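Local coordinates for Ddb_g0293866 (Dictyostelium discoideum, PDB 5LW6), which binds ADP-ribose through this macrodomain, one part of a longer protein that probably also recognises poly-ADP-ribose and senses DNA damage, at residues A[54-59]-A[247-252]; A[58-63]-A[96-101]; A[143-148]-A[213-218]; A[150-155]-A[181-186]; A[164-169]-A[203-208]. All coordinates share one frame; numbering follows the deposited sequence. Where two conformers were deposited one is given.

Interaction 1 of 5, residues A[54-59]-A[247-252]; sequences RSLAFP and SLFNAL
Arg54 lays the aliphatic root of its side chain across Leu252 at about a right angle. Its CB meets Leu252 CD1 at 3.7 Å, and CG passes 3.5 Å from Leu252 O, with CD close to the same carbonyl. The chain then bends (chi3 -66°) and delivers its guanidinium group to acids, NH2 to Asp93 and Glu91, NH1 to Asp253; an arginine suits a place that needs a greasy stem and a charged end. Farther along, the side chains of Leu56 and Leu248 meet tip to tip, Leu56 CD2 lying 4.0 Å from Leu248 CG. Phe249 turns its edge to the face of Phe58, a T-shaped pair with planes at 87°. With an alanine at Leu252, CB of both Arg54 and Leu56 would probably face a gap. The 247-252 stretch of helix 237-253 runs roughly antiparallel to strand 55-59 (152°) and packs on one face of the sheet, where helix 70-87 meets both phenylalanines through Ile81 and strand 145-149 offers Leu145 to Leu56 and Leu252.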
# COMPACT_ATOMS: atom_id res chain seq x y z
N ARG A 54 -9.34 3.57 10.11
CA ARG A 54 -8.53 3.72 8.89
C ARG A 54 -7.05 3.56 9.24
O ARG A 54 -6.25 4.51 9.11
CB ARG A 54 -8.86 5.00 8.22
CG ARG A 54 -10.19 4.97 7.51
CD ARG A 54 -10.60 6.35 6.95
NE ARG A 54 -10.83 7.25 8.02
CZ ARG A 54 -11.25 8.49 7.87
NH1 ARG A 54 -11.44 8.97 6.65
NH2 ARG A 54 -11.51 9.22 8.95
N SER A 55 -6.64 2.34 9.63
CA SER A 55 -5.25 2.10 10.03
C SER A 55 -4.67 1.26 8.87
O SER A 55 -5.13 0.15 8.65
CB SER A 55 -5.08 1.35 11.34
OG SER A 55 -5.97 0.27 11.49
N LEU A 56 -3.72 1.80 8.14
CA LEU A 56 -3.16 1.19 6.92
C LEU A 56 -1.67 1.02 7.02
O LEU A 56 -0.98 2.00 7.23
CB LEU A 56 -3.42 2.06 5.70
CG LEU A 56 -2.80 1.59 4.39
CD1 LEU A 56 -3.37 0.29 3.87
CD2 LEU A 56 -2.96 2.75 3.42
N ALA A 57 -1.20 -0.21 6.78
CA ALA A 57 0.19 -0.53 6.63
C ALA A 57 0.45 -0.70 5.16
O ALA A 57 -0.28 -1.43 4.49
CB ALA A 57 0.52 -1.82 7.34
N PHE A 58 1.44 0.04 4.63
CA PHE A 58 1.61 0.02 3.17
C PHE A 58 3.06 0.15 2.83
O PHE A 58 3.80 0.65 3.62
CB PHE A 58 0.79 1.12 2.48
CG PHE A 58 1.16 2.53 2.85
CD1 PHE A 58 0.70 3.10 4.01
CD2 PHE A 58 1.96 3.28 2.01
CE1 PHE A 58 1.04 4.40 4.36
CE2 PHE A 58 2.30 4.61 2.32
CZ PHE A 58 1.81 5.18 3.52
N PRO A 59 3.46 -0.42 1.68
CA PRO A 59 4.83 -0.29 1.27
C PRO A 59 5.16 1.10 0.67
O PRO A 59 4.26 1.88 0.36
CB PRO A 59 4.96 -1.43 0.24
CG PRO A 59 3.67 -1.39 -0.45
CD PRO A 59 2.65 -1.13 0.67
N SER A 247 -5.43 5.93 -5.50
CA SER A 247 -6.23 4.73 -5.43
C SER A 247 -6.17 4.07 -4.07
O SER A 247 -7.20 3.59 -3.52
CB SER A 247 -5.73 3.75 -6.48
OG SER A 247 -6.07 4.30 -7.71
N LEU A 248 -4.98 3.95 -3.53
CA LEU A 248 -4.81 3.35 -2.22
C LEU A 248 -5.59 4.10 -1.17
O LEU A 248 -6.27 3.53 -0.33
CB LEU A 248 -3.31 3.28 -1.93
CG LEU A 248 -2.93 2.77 -0.56
CD1 LEU A 248 -3.44 1.34 -0.35
CD2 LEU A 248 -1.42 2.84 -0.42
N PHE A 249 -5.44 5.43 -1.14
CA PHE A 249 -6.09 6.21 -0.13
C PHE A 249 -7.57 6.32 -0.40
O PHE A 249 -8.36 6.38 0.54
CB PHE A 249 -5.44 7.60 -0.01
CG PHE A 249 -4.03 7.56 0.50
CD1 PHE A 249 -3.62 6.63 1.48
CD2 PHE A 249 -3.10 8.38 0.01
CE1 PHE A 249 -2.29 6.56 1.92
CE2 PHE A 249 -1.77 8.34 0.46
CZ PHE A 249 -1.38 7.45 1.41
N ASN A 250 -7.98 6.21 -1.65
CA ASN A 250 -9.40 6.10 -1.92
C ASN A 250 -9.98 4.81 -1.31
O ASN A 250 -11.07 4.84 -0.74
CB ASN A 250 -9.68 6.08 -3.42
CG ASN A 250 -9.48 7.42 -4.05
OD1 ASN A 250 -9.34 8.42 -3.38
ND2 ASN A 250 -9.50 7.45 -5.39
N ALA A 251 -9.26 3.71 -1.40
CA ALA A 251 -9.68 2.48 -0.79
C ALA A 251 -9.78 2.64 0.72
O ALA A 251 -10.69 2.13 1.37
CB ALA A 251 -8.77 1.36 -1.14
N LEU A 252 -8.82 3.32 1.31
CA LEU A 252 -8.84 3.53 2.73
C LEU A 252 -10.08 4.27 3.14
O LEU A 252 -10.71 3.92 4.16
CB LEU A 252 -7.55 4.25 3.15
CG LEU A 252 -7.35 4.45 4.62
CD1 LEU A 252 -7.40 3.15 5.39
CD2 LEU A 252 -6.02 5.23 4.84

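Interaction 2 of 5, residues A[58-63]-A[96-101]; sequences FPFIST and LKMMVE
Phe60 O is gripped by two donors of Thr63, OG1 at 2.8 Å and the backbone N at 3.2 Å, which close a type II turn just where the chain leaves strand 55-59. The contact belongs to a beta-alpha-beta crossover: strands 55-59 and 95-101 lie side by side and parallel, with helix 70-87 between them in the chain. Phe58 gives its N to Lys97 O (2.9 Å) and its O takes the N-H of Met99 (2.8 Å, 167° at the hydrogen). Proline can follow at once, since Pro59 sits where no N-H is needed across this pair. Beyond it the bond from Phe60 N to Met99 O is weak, and a water bridges the same two atoms. The Phe58 ring receives Met98 CB over one face and Leu96 CB at its edge. A serine in place of Phe58 would probably cost Met98 CB the ring face it packs on and Leu96 CB the ring edge it meets. Met98, a selenomethionine in this crystal, extends with CG anti to its backbone N (chi1 -175°) and then bends at chi3, making Met-aromatic contacts with both rings. The Phe60 ring is sandwiched: Thr63 CG2 stands 3.5 Å above the centre of one face, and Met98 CE lies 3.9 Å above the other, nearer the rim.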
# COMPACT_ATOMS: atom_id res chain seq x y z
N PHE A 58 1.44 0.04 4.63
CA PHE A 58 1.61 0.02 3.17
C PHE A 58 3.06 0.15 2.83
O PHE A 58 3.80 0.65 3.62
CB PHE A 58 0.79 1.12 2.48
CG PHE A 58 1.16 2.53 2.85
CD1 PHE A 58 0.70 3.10 4.01
CD2 PHE A 58 1.96 3.28 2.01
CE1 PHE A 58 1.04 4.40 4.36
CE2 PHE A 58 2.30 4.61 2.32
CZ PHE A 58 1.81 5.18 3.52
N PRO A 59 3.46 -0.42 1.68
CA PRO A 59 4.83 -0.29 1.27
C PRO A 59 5.16 1.10 0.67
O PRO A 59 4.26 1.88 0.36
CB PRO A 59 4.96 -1.43 0.24
CG PRO A 59 3.67 -1.39 -0.45
CD PRO A 59 2.65 -1.13 0.67
N PHE A 60 6.46 1.40 0.58
CA PHE A 60 7.00 2.56 -0.12
C PHE A 60 6.94 2.20 -1.60
O PHE A 60 7.85 1.56 -2.17
CB PHE A 60 8.39 2.82 0.41
CG PHE A 60 9.07 4.06 -0.07
CD1 PHE A 60 8.38 5.10 -0.65
CD2 PHE A 60 10.47 4.24 0.19
CE1 PHE A 60 9.00 6.28 -1.01
CE2 PHE A 60 11.11 5.44 -0.21
CZ PHE A 60 10.38 6.44 -0.82
N ILE A 61 5.80 2.54 -2.20
CA ILE A 61 5.37 1.90 -3.44
C ILE A 61 6.44 2.01 -4.52
O ILE A 61 6.96 3.10 -4.76
CB ILE A 61 4.01 2.46 -3.90
CG1 ILE A 61 2.99 2.41 -2.72
CG2 ILE A 61 3.61 1.85 -5.23
CD1 ILE A 61 1.63 2.96 -3.14
N SER A 62 6.76 0.84 -5.09
CA SER A 62 7.63 0.65 -6.29
C SER A 62 9.12 0.83 -6.03
O SER A 62 9.90 0.76 -6.97
CB SER A 62 7.19 1.58 -7.41
OG SER A 62 5.90 1.13 -7.84
N THR A 63 9.53 1.04 -4.80
CA THR A 63 10.91 1.39 -4.53
C THR A 63 11.85 0.25 -4.40
O THR A 63 13.07 0.43 -4.44
CB THR A 63 11.10 2.24 -3.26
OG1 THR A 63 10.63 1.59 -2.11
CG2 THR A 63 10.37 3.56 -3.43
N LEU A 96 -1.28 5.79 9.51
CA LEU A 96 -0.56 5.37 8.29
C LEU A 96 0.82 4.89 8.69
O LEU A 96 1.55 5.61 9.44
CB LEU A 96 -0.45 6.52 7.28
CG LEU A 96 -1.72 7.12 6.70
CD1 LEU A 96 -1.42 8.21 5.69
CD2 LEU A 96 -2.61 6.06 6.12
N LYS A 97 1.16 3.67 8.30
CA LYS A 97 2.46 3.10 8.59
C LYS A 97 3.06 2.66 7.32
O LYS A 97 2.59 1.70 6.69
CB LYS A 97 2.38 1.93 9.57
CG LYS A 97 1.74 2.39 10.89
CD LYS A 97 1.99 1.41 12.03
CE LYS A 97 1.37 1.94 13.34
NZ LYS A 97 1.50 0.87 14.37
N MSE A 98 4.13 3.33 6.93
CA MSE A 98 4.74 3.01 5.66
C MSE A 98 5.94 2.15 5.93
O MSE A 98 6.86 2.51 6.65
CB MSE A 98 5.13 4.20 4.85
CG MSE A 98 5.66 3.85 3.48
SE MSE A 98 6.04 5.46 2.39
CE MSE A 98 7.63 5.80 3.22
N MSE A 99 6.00 1.01 5.29
CA MSE A 99 7.03 0.04 5.53
C MSE A 99 8.12 0.24 4.51
O MSE A 99 7.89 0.14 3.33
CB MSE A 99 6.43 -1.39 5.36
CG MSE A 99 5.28 -1.56 6.37
SE MSE A 99 4.39 -3.29 6.24
CE MSE A 99 3.33 -2.94 4.55
N VAL A 100 9.33 0.47 4.94
CA VAL A 100 10.48 0.74 4.09
C VAL A 100 11.57 -0.33 4.31
O VAL A 100 11.98 -0.61 5.44
CB VAL A 100 11.04 2.18 4.35
CG1 VAL A 100 12.30 2.43 3.56
CG2 VAL A 100 9.99 3.27 4.14
N GLU A 101 12.06 -0.93 3.22
CA GLU A 101 13.08 -1.95 3.37
C GLU A 101 14.39 -1.31 3.84
O GLU A 101 14.70 -0.14 3.55
CB GLU A 101 13.21 -2.76 2.09
CG GLU A 101 11.96 -3.61 1.82
CD GLU A 101 12.01 -4.38 0.49
OE1 GLU A 101 13.13 -4.52 -0.07
OE2 GLU A 101 10.92 -4.76 -0.03
O HOH W 1 8.53 -0.97 0.83
O HOH W 2 11.12 0.04 0.54

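Interaction 3 of 5, residues A[143-148]-A[213-218]; sequences CKLFAT and IVILVL
Phe146 joins its neighbour through both backbone groups, taking Ile213 O with its N (2.9 Å) and giving its O to Ile215 N. Thr148 repeats the pattern, its N to Ile215 O at 2.8 Å and its O to Val217 N, while Lys144 O accepts from Ile213 N. Five bonds thus join two parallel strands, and the alternate residues turn their backbone polar groups away from this pair, to the flanking strands: Leu145 and Ala147 bond with strand 55-59, and Val214 with Ile192. Four of the five accepting carbonyls also draw a CA-H, as Phe146 O does from Val214 CA at 3.2 Å. Leu145 CD2 touches CD1 of Ile213 and of Ile215, each at 3.9 Å, and the small Ala147 leaves room for Val217 CG2. On the other face Thr148 puts its methyl between backbone N and carbonyl carbon, where CG2 presses on Leu216 CD2 at a tight 3.5 Å; its hydroxyl, OG1, points instead to Asn160 in a weak bond. Strand 145-149 is flanked by 55-59 and 213-217, and the latter by antiparallel 189-193; helix 237-253 packs on the Leu145 face through Leu252, Leu248 and Thr244, and Phe146 meets Phe139 on the other.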
# COMPACT_ATOMS: atom_id res chain seq x y z
N CYS A 143 -2.59 -2.63 12.15
CA CYS A 143 -3.33 -1.93 11.09
C CYS A 143 -4.39 -2.85 10.56
O CYS A 143 -4.11 -4.02 10.32
CB CYS A 143 -2.42 -1.51 9.95
SG CYS A 143 -1.26 -0.16 10.45
N LYS A 144 -5.60 -2.33 10.40
CA LYS A 144 -6.69 -3.10 9.89
C LYS A 144 -6.65 -3.36 8.39
O LYS A 144 -7.30 -4.32 7.89
CB LYS A 144 -8.02 -2.47 10.30
CG LYS A 144 -8.24 -2.62 11.79
CD LYS A 144 -9.67 -2.22 12.13
CE LYS A 144 -9.88 -2.07 13.66
NZ LYS A 144 -10.05 -3.46 14.13
N LEU A 145 -5.89 -2.53 7.66
CA LEU A 145 -5.73 -2.66 6.24
C LEU A 145 -4.21 -2.86 5.96
O LEU A 145 -3.38 -2.16 6.48
CB LEU A 145 -6.23 -1.46 5.41
CG LEU A 145 -7.73 -1.15 5.58
CD1 LEU A 145 -7.83 -0.27 6.78
CD2 LEU A 145 -8.29 -0.46 4.33
N PHE A 146 -3.91 -3.87 5.16
CA PHE A 146 -2.52 -4.23 4.86
C PHE A 146 -2.38 -4.26 3.34
O PHE A 146 -3.06 -5.04 2.70
CB PHE A 146 -2.16 -5.59 5.45
CG PHE A 146 -0.70 -5.92 5.32
CD1 PHE A 146 -0.19 -6.51 4.16
CD2 PHE A 146 0.17 -5.58 6.29
CE1 PHE A 146 1.15 -6.78 3.99
CE2 PHE A 146 1.52 -5.87 6.18
CZ PHE A 146 2.05 -6.42 5.04
N ALA A 147 -1.50 -3.42 2.80
CA ALA A 147 -1.29 -3.28 1.35
C ALA A 147 -0.01 -3.99 0.97
O ALA A 147 1.03 -3.91 1.70
CB ALA A 147 -1.18 -1.85 0.96
N THR A 148 -0.07 -4.64 -0.19
CA THR A 148 1.07 -5.33 -0.78
C THR A 148 1.16 -5.03 -2.27
O THR A 148 0.15 -4.96 -2.95
CB THR A 148 0.95 -6.87 -0.52
OG1 THR A 148 2.12 -7.55 -0.96
CG2 THR A 148 -0.24 -7.48 -1.18
N ILE A 213 -8.55 -6.33 5.85
CA ILE A 213 -8.53 -6.14 4.42
C ILE A 213 -7.09 -6.17 3.94
O ILE A 213 -6.25 -5.50 4.50
CB ILE A 213 -9.19 -4.77 4.00
CG1 ILE A 213 -10.65 -4.67 4.42
CG2 ILE A 213 -8.98 -4.51 2.48
CD1 ILE A 213 -11.05 -3.24 4.65
N VAL A 214 -6.81 -6.96 2.92
CA VAL A 214 -5.53 -6.98 2.18
C VAL A 214 -5.74 -6.27 0.82
O VAL A 214 -6.69 -6.54 0.14
CB VAL A 214 -4.99 -8.44 1.96
CG1 VAL A 214 -3.79 -8.42 1.02
CG2 VAL A 214 -4.65 -9.07 3.31
N ILE A 215 -4.91 -5.33 0.52
CA ILE A 215 -5.07 -4.53 -0.67
C ILE A 215 -3.86 -4.79 -1.58
O ILE A 215 -2.69 -4.63 -1.21
CB ILE A 215 -5.10 -3.01 -0.32
CG1 ILE A 215 -6.19 -2.68 0.68
CG2 ILE A 215 -5.14 -2.17 -1.59
CD1 ILE A 215 -6.12 -1.26 1.24
N LEU A 216 -4.15 -5.23 -2.80
CA LEU A 216 -3.11 -5.49 -3.74
C LEU A 216 -2.92 -4.19 -4.53
O LEU A 216 -3.86 -3.66 -5.06
CB LEU A 216 -3.62 -6.58 -4.71
CG LEU A 216 -3.97 -7.92 -4.05
CD1 LEU A 216 -4.24 -8.93 -5.15
CD2 LEU A 216 -2.86 -8.52 -3.25
N VAL A 217 -1.69 -3.71 -4.60
CA VAL A 217 -1.39 -2.37 -5.09
C VAL A 217 -0.58 -2.53 -6.37
O VAL A 217 0.48 -3.10 -6.33
CB VAL A 217 -0.50 -1.66 -4.03
CG1 VAL A 217 -0.03 -0.33 -4.55
CG2 VAL A 217 -1.27 -1.49 -2.72
N LEU A 218 -1.05 -2.03 -7.50
CA LEU A 218 -0.36 -2.23 -8.76
C LEU A 218 0.43 -0.93 -9.10
O LEU A 218 -0.01 -0.06 -9.85
CB LEU A 218 -1.37 -2.62 -9.85
CG LEU A 218 -1.63 -4.12 -9.91
CD1 LEU A 218 -2.30 -4.65 -8.68
CD2 LEU A 218 -2.48 -4.41 -11.12

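Interaction 4 of 5, residues A[150-155]-A[181-186]; sequences STWRLK and PNCGKI
Trp152 and Gly184 come together at their backbones: Gly184 N donates to Trp152 O at 2.9 Å, lying in the carbonyl plane on a lone pair. This single bond joins a type I turn, Thr151 to Leu154, to the irregular chain of 181-186. The turn is closed by Leu154 N on Thr151 O, and Leu154 itself, at its end, takes a positive phi (63°). Trp152 occupies the turn's second position, and its CG sits between backbone N and carbonyl carbon (chi1 74°), a setting that brings the CE3 edge of the indole to Cys183 CB at 4.0 Å. The sulfur of Cys183 lies obliquely beside the six-membered ring, with SG 4.1 Å from CZ3. Arg153 lays its CD over one indole face, so an aromatic at this solvent-facing spot gains an aliphatic cover. Leu154 CD1 reaches the Cys183-Gly184 peptide, 3.8 Å from Cys183 C. Glycine suits Gly184, because a beta carbon there would lie about 3.0 Å from Leu154 CD2, too close for two carbons. Leu154 also touches Leu216 and Leu218, joining the turn to the sheet. The result is loop-to-loop packing at the rim of an alpha/beta macrodomain, where the connection leaving strand 145-149 lies against the one leading into strand 189-193.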
# COMPACT_ATOMS: atom_id res chain seq x y z
N SER A 150 1.56 -5.85 -6.13
CA SER A 150 1.18 -6.97 -6.97
C SER A 150 1.40 -6.62 -8.45
O SER A 150 2.04 -5.61 -8.80
CB SER A 150 -0.29 -7.33 -6.66
OG SER A 150 -0.70 -8.51 -7.34
N THR A 151 0.91 -7.47 -9.32
CA THR A 151 1.04 -7.21 -10.76
C THR A 151 -0.34 -7.42 -11.37
O THR A 151 -1.31 -7.77 -10.66
CB THR A 151 2.03 -8.20 -11.44
OG1 THR A 151 1.42 -9.51 -11.53
CG2 THR A 151 3.37 -8.32 -10.72
N TRP A 152 -0.43 -7.24 -12.69
CA TRP A 152 -1.72 -7.31 -13.34
C TRP A 152 -2.44 -8.64 -13.03
O TRP A 152 -3.71 -8.71 -13.01
CB TRP A 152 -1.61 -7.03 -14.87
CG TRP A 152 -1.02 -8.11 -15.63
CD1 TRP A 152 0.28 -8.33 -15.83
CD2 TRP A 152 -1.73 -9.21 -16.24
NE1 TRP A 152 0.45 -9.52 -16.53
CE2 TRP A 152 -0.78 -10.04 -16.81
CE3 TRP A 152 -3.07 -9.55 -16.36
CZ2 TRP A 152 -1.13 -11.22 -17.50
CZ3 TRP A 152 -3.41 -10.72 -17.04
CH2 TRP A 152 -2.43 -11.52 -17.61
N ARG A 153 -1.65 -9.69 -12.79
CA ARG A 153 -2.23 -11.02 -12.61
C ARG A 153 -2.98 -11.20 -11.30
O ARG A 153 -3.76 -12.12 -11.13
CB ARG A 153 -1.14 -12.08 -12.64
CG ARG A 153 -0.40 -12.31 -13.92
CD ARG A 153 -1.20 -13.17 -14.87
NE ARG A 153 -0.96 -14.63 -14.88
CZ ARG A 153 0.15 -15.21 -15.36
NH1 ARG A 153 1.22 -14.52 -15.81
NH2 ARG A 153 0.21 -16.52 -15.35
N LEU A 154 -2.65 -10.37 -10.33
CA LEU A 154 -3.29 -10.40 -9.07
C LEU A 154 -3.07 -11.75 -8.34
O LEU A 154 -3.98 -12.32 -7.76
CB LEU A 154 -4.77 -10.06 -9.19
CG LEU A 154 -5.13 -8.63 -9.60
CD1 LEU A 154 -6.62 -8.47 -9.50
CD2 LEU A 154 -4.33 -7.51 -8.86
N LYS A 155 -1.83 -12.21 -8.44
CA LYS A 155 -1.40 -13.51 -7.91
C LYS A 155 -0.17 -13.33 -7.03
O LYS A 155 0.57 -12.31 -7.07
CB LYS A 155 -1.03 -14.44 -9.06
CG LYS A 155 -2.27 -14.92 -9.78
CD LYS A 155 -1.97 -15.89 -10.88
CE LYS A 155 -3.24 -16.15 -11.69
NZ LYS A 155 -3.64 -14.96 -12.52
N PRO A 181 -12.47 -10.48 -11.84
CA PRO A 181 -12.27 -11.51 -12.82
C PRO A 181 -11.47 -11.03 -14.02
O PRO A 181 -10.91 -11.84 -14.74
CB PRO A 181 -13.72 -11.91 -13.20
CG PRO A 181 -14.59 -10.85 -12.69
CD PRO A 181 -13.88 -10.25 -11.51
N ASN A 182 -11.46 -9.74 -14.26
CA ASN A 182 -10.77 -9.12 -15.40
C ASN A 182 -9.36 -8.64 -15.01
O ASN A 182 -8.71 -7.98 -15.76
CB ASN A 182 -11.62 -7.96 -15.95
CG ASN A 182 -12.93 -8.44 -16.48
OD1 ASN A 182 -12.99 -9.53 -17.01
ND2 ASN A 182 -14.01 -7.72 -16.18
N CYS A 183 -8.92 -9.01 -13.82
CA CYS A 183 -7.54 -8.83 -13.40
C CYS A 183 -7.29 -7.36 -13.12
O CYS A 183 -8.22 -6.63 -12.95
CB CYS A 183 -6.61 -9.40 -14.44
SG CYS A 183 -6.77 -11.21 -14.71
N GLY A 184 -6.04 -6.93 -13.07
CA GLY A 184 -5.71 -5.63 -12.53
C GLY A 184 -5.05 -4.75 -13.53
O GLY A 184 -4.48 -5.22 -14.49
N LYS A 185 -5.15 -3.45 -13.26
CA LYS A 185 -4.58 -2.41 -14.11
C LYS A 185 -3.62 -1.56 -13.29
O LYS A 185 -3.92 -1.23 -12.13
CB LYS A 185 -5.66 -1.49 -14.59
CG LYS A 185 -6.74 -2.21 -15.36
CD LYS A 185 -6.44 -2.32 -16.83
CE LYS A 185 -7.59 -3.03 -17.57
NZ LYS A 185 -7.60 -4.48 -17.19
N ILE A 186 -2.52 -1.18 -13.93
CA ILE A 186 -1.50 -0.34 -13.29
C ILE A 186 -2.07 0.99 -12.84
O ILE A 186 -2.81 1.67 -13.56
CB ILE A 186 -0.25 -0.13 -14.20
CG1 ILE A 186 0.47 -1.48 -14.46
CG2 ILE A 186 0.76 0.78 -13.53
CD1 ILE A 186 0.96 -1.63 -15.90

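Interaction 5 of 5, residues A[164-169]-A[203-208]; sequences YEMLDT and SILHKE
Met166 and Leu205 cross at about a right angle where the end of helix 161-167 meets the start of the short helix 204-207, whose N-cap is Ser203. The bump is the Met166 side chain, a selenomethionine here: its bend at chi3 drops CE into the notch between Leu205 CD2 (3.5 Å) and Ile204 CG2 (3.6 Å). Leu205 in turn puts CD1 into the hollow between Met166 CB and the end of Leu167, reaching Leu167 CD2 at a tight 3.4 Å. Flexible methionine and branched leucine and isoleucine suit such an interlocking surface. Beside this apolar patch, Ser203 serves both helices, since OG accepts from Leu205 N at 3.0 Å, the capping bond, while its own proton goes to Met166 O. That carbonyl also takes a bond from a water which accepts from Ile204 N. Serine is small enough to fit between the two ends: its OG lies 2.8 Å from Met166 O, above the carbonyl plane by 45°.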
# COMPACT_ATOMS: atom_id res chain seq x y z
N TYR A 164 1.16 -14.50 1.29
CA TYR A 164 0.28 -15.46 0.63
C TYR A 164 0.28 -16.79 1.37
O TYR A 164 -0.78 -17.35 1.53
CB TYR A 164 0.68 -15.64 -0.84
CG TYR A 164 -0.00 -14.62 -1.74
CD1 TYR A 164 0.34 -13.27 -1.73
CD2 TYR A 164 -1.08 -14.98 -2.55
CE1 TYR A 164 -0.33 -12.38 -2.52
CE2 TYR A 164 -1.74 -14.07 -3.33
CZ TYR A 164 -1.39 -12.76 -3.32
OH TYR A 164 -2.09 -11.82 -4.06
N GLU A 165 1.43 -17.22 1.92
CA GLU A 165 1.43 -18.45 2.72
C GLU A 165 0.57 -18.35 3.96
O GLU A 165 -0.14 -19.27 4.32
CB GLU A 165 2.85 -18.80 3.02
CG GLU A 165 3.34 -19.37 1.72
CD GLU A 165 4.81 -19.65 1.60
OE1 GLU A 165 5.18 -19.85 0.42
OE2 GLU A 165 5.58 -19.70 2.58
N MSE A 166 0.52 -17.15 4.51
CA MSE A 166 -0.25 -16.88 5.65
C MSE A 166 -1.74 -16.81 5.37
O MSE A 166 -2.48 -17.05 6.24
CB MSE A 166 0.26 -15.56 6.28
CG MSE A 166 1.70 -15.72 6.77
SE MSE A 166 2.41 -13.89 7.19
CE MSE A 166 1.57 -13.76 8.96
N LEU A 167 -2.12 -16.47 4.15
CA LEU A 167 -3.53 -16.31 3.71
C LEU A 167 -4.07 -17.64 3.20
O LEU A 167 -5.29 -17.83 3.19
CB LEU A 167 -3.62 -15.28 2.56
CG LEU A 167 -3.36 -13.82 2.96
CD1 LEU A 167 -3.01 -12.93 1.78
CD2 LEU A 167 -4.56 -13.29 3.73
N ASP A 168 -3.13 -18.53 2.83
CA ASP A 168 -3.30 -19.71 1.95
C ASP A 168 -3.45 -19.29 0.49
O ASP A 168 -4.48 -18.74 0.11
CB ASP A 168 -4.50 -20.56 2.32
CG ASP A 168 -4.51 -21.88 1.52
OD1 ASP A 168 -3.73 -22.79 1.89
OD2 ASP A 168 -5.20 -21.96 0.48
N THR A 169 -2.40 -19.51 -0.28
CA THR A 169 -2.30 -19.02 -1.66
C THR A 169 -3.51 -19.37 -2.51
O THR A 169 -4.10 -18.51 -3.13
CB THR A 169 -1.04 -19.54 -2.31
OG1 THR A 169 0.08 -19.04 -1.58
CG2 THR A 169 -0.91 -19.07 -3.75
N SER A 203 -7.38 -17.02 9.04
CA SER A 203 -5.94 -16.73 8.80
C SER A 203 -5.36 -16.09 10.05
O SER A 203 -5.98 -15.28 10.70
CB SER A 203 -5.77 -15.74 7.64
OG SER A 203 -4.35 -15.30 7.46
N ILE A 204 -4.08 -16.38 10.33
CA ILE A 204 -3.37 -15.66 11.40
C ILE A 204 -3.41 -14.15 11.17
O ILE A 204 -3.43 -13.33 12.10
CB ILE A 204 -1.89 -16.16 11.46
CG1 ILE A 204 -1.18 -15.61 12.69
CG2 ILE A 204 -1.13 -15.76 10.22
CD1 ILE A 204 0.05 -16.36 13.03
N LEU A 205 -3.46 -13.76 9.90
CA LEU A 205 -3.43 -12.36 9.59
C LEU A 205 -4.64 -11.67 10.21
O LEU A 205 -4.56 -10.52 10.66
CB LEU A 205 -3.37 -12.07 8.09
CG LEU A 205 -2.05 -12.47 7.57
CD1 LEU A 205 -2.26 -12.62 6.10
CD2 LEU A 205 -0.92 -11.56 7.88
N HIS A 206 -5.79 -12.31 10.16
CA HIS A 206 -7.01 -11.75 10.70
C HIS A 206 -7.19 -11.97 12.20
O HIS A 206 -7.41 -11.05 12.98
CB HIS A 206 -8.22 -12.33 9.95
CG HIS A 206 -9.53 -11.76 10.43
ND1 HIS A 206 -9.80 -10.42 10.43
CD2 HIS A 206 -10.65 -12.35 10.96
CE1 HIS A 206 -10.99 -10.19 10.95
NE2 HIS A 206 -11.53 -11.34 11.29
N LYS A 207 -7.07 -13.23 12.62
CA LYS A 207 -7.35 -13.62 13.97
C LYS A 207 -6.35 -13.12 14.97
O LYS A 207 -6.74 -12.71 16.08
CB LYS A 207 -7.42 -15.14 14.05
CG LYS A 207 -8.70 -15.71 13.45
CD LYS A 207 -9.95 -15.35 14.29
CE LYS A 207 -11.17 -16.14 13.83
NZ LYS A 207 -12.44 -15.46 14.25
N GLU A 208 -5.09 -13.19 14.64
CA GLU A 208 -4.03 -12.76 15.53
C GLU A 208 -3.52 -11.37 15.23
O GLU A 208 -3.23 -10.59 16.14
CB GLU A 208 -2.85 -13.71 15.49
CG GLU A 208 -3.04 -14.93 16.39
CD GLU A 208 -4.27 -15.71 16.05
OE1 GLU A 208 -4.30 -16.32 14.93
OE2 GLU A 208 -5.23 -15.64 16.89
O HOH W 3 -2.72 -18.45 8.84

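From the N terminus, strand 55-59 opens two contacts at once. Interaction 2 closes first, about 33 residues on, tying that strand to its parallel neighbour; interaction 1 closes last, when helix 237-253 returns to pack on the same sheet. Inside that long loop, and after interaction 2 is complete, interaction 3 joins strand 145-149 to 213-217; interactions 2 and 3 pair strands of the sheet, while interaction 1 packs the last helix against it. Interactions 4 and 5 both lie within the span of interaction 3, and their segments alternate along the chain, so they cross. They bind excursions at the outside of the fold, a loop pair and two helix ends, and meet where Tyr164 touches Leu154 and Lys155.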